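Local structure of GNAT family acetyltransferase (Mycobacterium smegmatis, 6C30) at residues G138-H141 / C142-V146; E182-G185 / A186-H190. The protein probably transfers an acetyl group from acetyl-CoA to an amino group of a protein substrate, as a RimJ-type N-acetyltransferase of the GNAT family. One frame throughout, in Å; residues are numbered along the deposited sequence.

Contact 1: residues G138-H141 / C142-V146; sequences GLDH and CFTAV
The hydroxyl OG1 of T144 donates a hydrogen bond to the carbonyl O of D140, at 2.7 Å. It comes in at 136° to the C=O bond, tilted from the carbonyl plane. OG1 stands between the backbone N and the carbonyl carbon of T144 (chi1 55°), and this turns it back onto the last turn of the helix. The T144 N adds weak bonds to D140 O and H141 O. Two regular helical bonds precede them, from C142 N to G138 O and from F143 N to L139 O. Further on, V146 N reaches back to H141 O at 3.2 Å, which links the following loop to the last helical turn.

This is the C-terminal end of helix 130-143, the helix of a beta-alpha-beta unit between strands 114-121 and 150-155 in the GNAT fold. The D140 carboxylate has a different partner: OD2 forms a salt bridge with R213.

The imidazole of H141 swings out with CG anti to the backbone N (chi1 -168°). The methyl CB of A145 sits over one face of this ring in a CH-pi contact, 3.9 Å from its centroid. V146 crosses H141 at about a right angle, and its CG2 lies 3.7 Å from H141 CD2. H141 NE2 is hydrogen-bonded to the carbonyl O of G12. On the sheet side, L139 and F143 lie side by side and point the same way. L139 CD2 is 4.1 Å from F143 CE2, and both side chains pack on I151 and I195.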
loop_
_atom_site.group_PDB
_atom_site.type_symbol
_atom_site.label_atom_id
_atom_site.label_comp_id
_atom_site.label_asym_id
_atom_site.label_seq_id
_atom_site.Cartn_x
_atom_site.Cartn_y
_atom_site.Cartn_z
ATOM N N GLY A 138 -0.124 -8.956 -12.233
ATOM C CA GLY A 138 -1.142 -8.592 -13.197
ATOM C C GLY A 138 -1.835 -9.814 -13.760
ATOM O O GLY A 138 -3.069 -9.868 -13.842
ATOM N N LEU A 139 -1.030 -10.800 -14.156
ATOM C CA LEU A 139 -1.571 -12.042 -14.703
ATOM C C LEU A 139 -2.454 -12.753 -13.695
ATOM O O LEU A 139 -3.538 -13.212 -14.040
ATOM C CB LEU A 139 -0.442 -12.970 -15.158
ATOM C CG LEU A 139 0.318 -12.512 -16.400
ATOM C CD1 LEU A 139 1.500 -13.436 -16.650
ATOM C CD2 LEU A 139 -0.611 -12.460 -17.618
ATOM N N ASP A 140 -1.991 -12.861 -12.452
ATOM C CA ASP A 140 -2.783 -13.561 -11.451
ATOM C C ASP A 140 -4.129 -12.872 -11.265
ATOM O O ASP A 140 -5.177 -13.515 -11.227
ATOM C CB ASP A 140 -2.033 -13.638 -10.123
ATOM C CG ASP A 140 -2.755 -14.491 -9.106
ATOM O OD1 ASP A 140 -2.692 -15.734 -9.232
ATOM O OD2 ASP A 140 -3.384 -13.923 -8.188
ATOM N N HIS A 141 -4.097 -11.547 -11.181
ATOM C CA HIS A 141 -5.318 -10.777 -11.025
ATOM C C HIS A 141 -6.255 -10.934 -12.226
ATOM O O HIS A 141 -7.462 -11.108 -12.069
ATOM C CB HIS A 141 -4.972 -9.304 -10.810
ATOM C CG HIS A 141 -6.133 -8.480 -10.363
ATOM N ND1 HIS A 141 -6.719 -8.641 -9.128
ATOM C CD2 HIS A 141 -6.825 -7.496 -10.986
ATOM C CE1 HIS A 141 -7.718 -7.787 -9.004
ATOM N NE2 HIS A 141 -7.802 -7.077 -10.116
ATOM N N CYS A 142 -5.693 -10.872 -13.428
ATOM C CA CYS A 142 -6.499 -10.988 -14.642
ATOM C C CYS A 142 -7.166 -12.349 -14.778
ATOM O O CYS A 142 -8.307 -12.437 -15.223
ATOM C CB CYS A 142 -5.638 -10.717 -15.874
ATOM S SG CYS A 142 -5.297 -8.959 -16.131
ATOM N N PHE A 143 -6.446 -13.401 -14.404
ATOM C CA PHE A 143 -6.949 -14.761 -14.598
ATOM C C PHE A 143 -7.839 -15.208 -13.437
ATOM O O PHE A 143 -8.433 -16.289 -13.488
ATOM C CB PHE A 143 -5.782 -15.738 -14.791
ATOM C CG PHE A 143 -5.060 -15.578 -16.108
ATOM C CD1 PHE A 143 -5.726 -15.143 -17.239
ATOM C CD2 PHE A 143 -3.707 -15.864 -16.203
ATOM C CE1 PHE A 143 -5.045 -14.998 -18.450
ATOM C CE2 PHE A 143 -3.025 -15.720 -17.407
ATOM C CZ PHE A 143 -3.699 -15.295 -18.528
ATOM N N THR A 144 -7.948 -14.376 -12.403
ATOM C CA THR A 144 -8.861 -14.661 -11.297
ATOM C C THR A 144 -9.970 -13.609 -11.240
ATOM O O THR A 144 -11.050 -13.808 -11.807
ATOM C CB THR A 144 -8.118 -14.744 -9.939
ATOM O OG1 THR A 144 -7.371 -13.541 -9.698
ATOM C CG2 THR A 144 -7.161 -15.926 -9.932
ATOM N N ALA A 145 -9.687 -12.477 -10.599
ATOM C CA ALA A 145 -10.681 -11.428 -10.372
ATOM C C ALA A 145 -11.318 -10.849 -11.640
ATOM O O ALA A 145 -12.514 -10.548 -11.647
ATOM C CB ALA A 145 -10.052 -10.302 -9.558
ATOM N N VAL A 146 -10.540 -10.686 -12.708
ATOM C CA VAL A 146 -11.078 -10.060 -13.924
ATOM C C VAL A 146 -11.738 -11.120 -14.827
ATOM O O VAL A 146 -12.400 -10.792 -15.812
ATOM C CB VAL A 146 -9.974 -9.271 -14.690
ATOM C CG1 VAL A 146 -10.579 -8.362 -15.769
ATOM C CG2 VAL A 146 -9.173 -8.421 -13.705
#

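Contact 2: residues E182-G185 / A186-H190; sequences EVDG and AWRDH
W187 lays the six-membered part of its indole over the side chain of E182. CB of E182 stands 3.9 Å from the centroid of that ring, only 6° off its normal, in a CH-pi contact. The carboxylate plane of E182 is 14° from the ring plane. E182 CG lies near W187 CE2, and the chain runs extended beyond it.

The two residues face each other in a beta hairpin. E182 and W187 are a non-hydrogen-bonded antiparallel pair. V183 and A186 are the hydrogen-bonded pair that closes the loop, a type I' turn with D184 and G185 at its corners. V183 N gives a bond of 2.9 Å to A186 O. The return bond from A186 N to V183 O is weak, at 3.4 Å. G185 takes a positive phi, a backbone shape that suits glycine in the second corner of this turn.

R188 reaches back along the hairpin and braces the turn. A bend at chi2 (-87°) brings its guanidinium to the turn carbonyls. R188 NE donates to V183 O at 2.9 Å, and R188 NH2 donates to D184 O at 2.8 Å. Both oxygens lie in the guanidinium plane, but NH2 stands above the carbonyl plane of D184. A186 CB lies over one guanidinium face, toward its rim. V183 CB packs on R188 CG. V183 CG2 meets the H190 ring at its edge, 4.0 Å from H190 CE1. H190 ND1 bonds to R188 O in the ring plane. The D184 carboxylate makes a long salt bridge with R188 NH2, its oxygen well out of the guanidinium plane. A water accepts a weak bond from R188 NH2 and donates to D184 OD2 at 2.8 Å.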
loop_
_atom_site.group_PDB
_atom_site.type_symbol
_atom_site.label_atom_id
_atom_site.label_comp_id
_atom_site.label_asym_id
_atom_site.label_seq_id
_atom_site.Cartn_x
_atom_site.Cartn_y
_atom_site.Cartn_z
ATOM N N GLU A 182 2.917 3.504 -34.016
ATOM C CA GLU A 182 3.715 4.670 -34.357
ATOM C C GLU A 182 4.617 4.990 -33.176
ATOM O O GLU A 182 4.148 5.453 -32.133
ATOM C CB GLU A 182 2.819 5.861 -34.687
ATOM C CG GLU A 182 3.406 6.831 -35.688
ATOM C CD GLU A 182 2.571 8.096 -35.826
ATOM O OE1 GLU A 182 1.463 8.166 -35.245
ATOM O OE2 GLU A 182 3.033 9.027 -36.514
ATOM N N VAL A 183 5.907 4.720 -33.327
ATOM C CA VAL A 183 6.878 4.824 -32.233
ATOM C C VAL A 183 8.168 5.424 -32.785
ATOM O O VAL A 183 8.673 4.971 -33.809
ATOM C CB VAL A 183 7.180 3.437 -31.603
ATOM C CG1 VAL A 183 8.349 3.519 -30.629
ATOM C CG2 VAL A 183 5.949 2.850 -30.928
ATOM N N ASP A 184 8.686 6.451 -32.118
ATOM C CA ASP A 184 9.980 7.035 -32.476
ATOM C C ASP A 184 10.037 7.433 -33.954
ATOM O O ASP A 184 11.032 7.198 -34.636
ATOM C CB ASP A 184 11.126 6.057 -32.126
ATOM C CG ASP A 184 12.492 6.732 -32.078
ATOM O OD1 ASP A 184 12.557 7.939 -31.767
ATOM O OD2 ASP A 184 13.502 6.036 -32.327
ATOM N N GLY A 185 8.948 8.014 -34.452
ATOM C CA GLY A 185 8.982 8.638 -35.764
ATOM C C GLY A 185 8.612 7.789 -36.965
ATOM O O GLY A 185 8.755 8.245 -38.108
ATOM N N ALA A 186 8.158 6.562 -36.724
ATOM C CA ALA A 186 7.758 5.681 -37.820
ATOM C C ALA A 186 6.856 4.584 -37.305
ATOM O O ALA A 186 6.784 4.350 -36.102
ATOM C CB ALA A 186 8.986 5.074 -38.509
ATOM N N TRP A 187 6.164 3.916 -38.221
ATOM C CA TRP A 187 5.377 2.735 -37.864
ATOM C C TRP A 187 6.306 1.544 -37.668
ATOM O O TRP A 187 6.990 1.140 -38.604
ATOM C CB TRP A 187 4.336 2.443 -38.945
ATOM C CG TRP A 187 3.273 3.479 -39.009
ATOM C CD1 TRP A 187 3.203 4.543 -39.866
ATOM C CD2 TRP A 187 2.118 3.561 -38.170
ATOM N NE1 TRP A 187 2.065 5.277 -39.616
ATOM C CE2 TRP A 187 1.383 4.694 -38.578
ATOM C CE3 TRP A 187 1.628 2.780 -37.120
ATOM C CZ2 TRP A 187 0.189 5.069 -37.960
ATOM C CZ3 TRP A 187 0.442 3.148 -36.508
ATOM C CH2 TRP A 187 -0.266 4.282 -36.936
ATOM N N ARG A 188 6.339 0.986 -36.458
ATOM C CA ARG A 188 7.346 -0.012 -36.084
ATOM C C ARG A 188 6.770 -1.405 -35.861
ATOM O O ARG A 188 5.743 -1.558 -35.192
ATOM C CB ARG A 188 8.078 0.409 -34.804
ATOM C CG ARG A 188 8.556 1.843 -34.769
ATOM C CD ARG A 188 9.909 1.949 -35.379
ATOM N NE ARG A 188 10.473 3.293 -35.303
ATOM C CZ ARG A 188 11.659 3.597 -35.815
ATOM N NH1 ARG A 188 12.369 2.646 -36.408
ATOM N NH2 ARG A 188 12.136 4.832 -35.740
ATOM N N ASP A 189 7.440 -2.427 -36.401
ATOM C CA ASP A 189 7.073 -3.808 -36.101
ATOM C C ASP A 189 7.070 -4.064 -34.594
ATOM O O ASP A 189 7.964 -3.603 -33.884
ATOM C CB ASP A 189 8.051 -4.806 -36.722
ATOM C CG ASP A 189 8.069 -4.793 -38.241
ATOM O OD1 ASP A 189 7.293 -4.062 -38.905
ATOM O OD2 ASP A 189 8.900 -5.570 -38.766
ATOM N N HIS A 190 6.082 -4.807 -34.114
ATOM C CA HIS A 190 6.053 -5.283 -32.734
ATOM C C HIS A 190 5.774 -6.779 -32.724
ATOM O O HIS A 190 4.881 -7.251 -33.438
ATOM C CB HIS A 190 4.975 -4.564 -31.913
ATOM C CG HIS A 190 5.341 -3.172 -31.486
ATOM N ND1 HIS A 190 5.515 -2.139 -32.381
ATOM C CD2 HIS A 190 5.536 -2.640 -30.252
ATOM C CE1 HIS A 190 5.819 -1.034 -31.719
ATOM N NE2 HIS A 190 5.828 -1.310 -30.427
HETATM O O HOH W 1 14.919 5.686 -34.677
#

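In the fold
Contact 1 comes first along the chain and closes before contact 2 opens. Their centres are about 30 Å apart, on opposite sides of the chain's centre. Their nearest atoms are about 17 Å apart, so they do not touch. Contact 1 ends helix 130-143 and leads into strand 150-155. Contact 2 is the turn between strands 182-183 and 186-196. Strand 150-155 pairs antiparallel with strand 186-196 in the mixed sheet. That long strand reaches both contacts: it begins in contact 2, and its far end runs beside the helix of contact 1. One contact lies at the C-terminal part of a helix packed on the sheet, the other at a hairpin tip; both are structural parts of the GNAT fold.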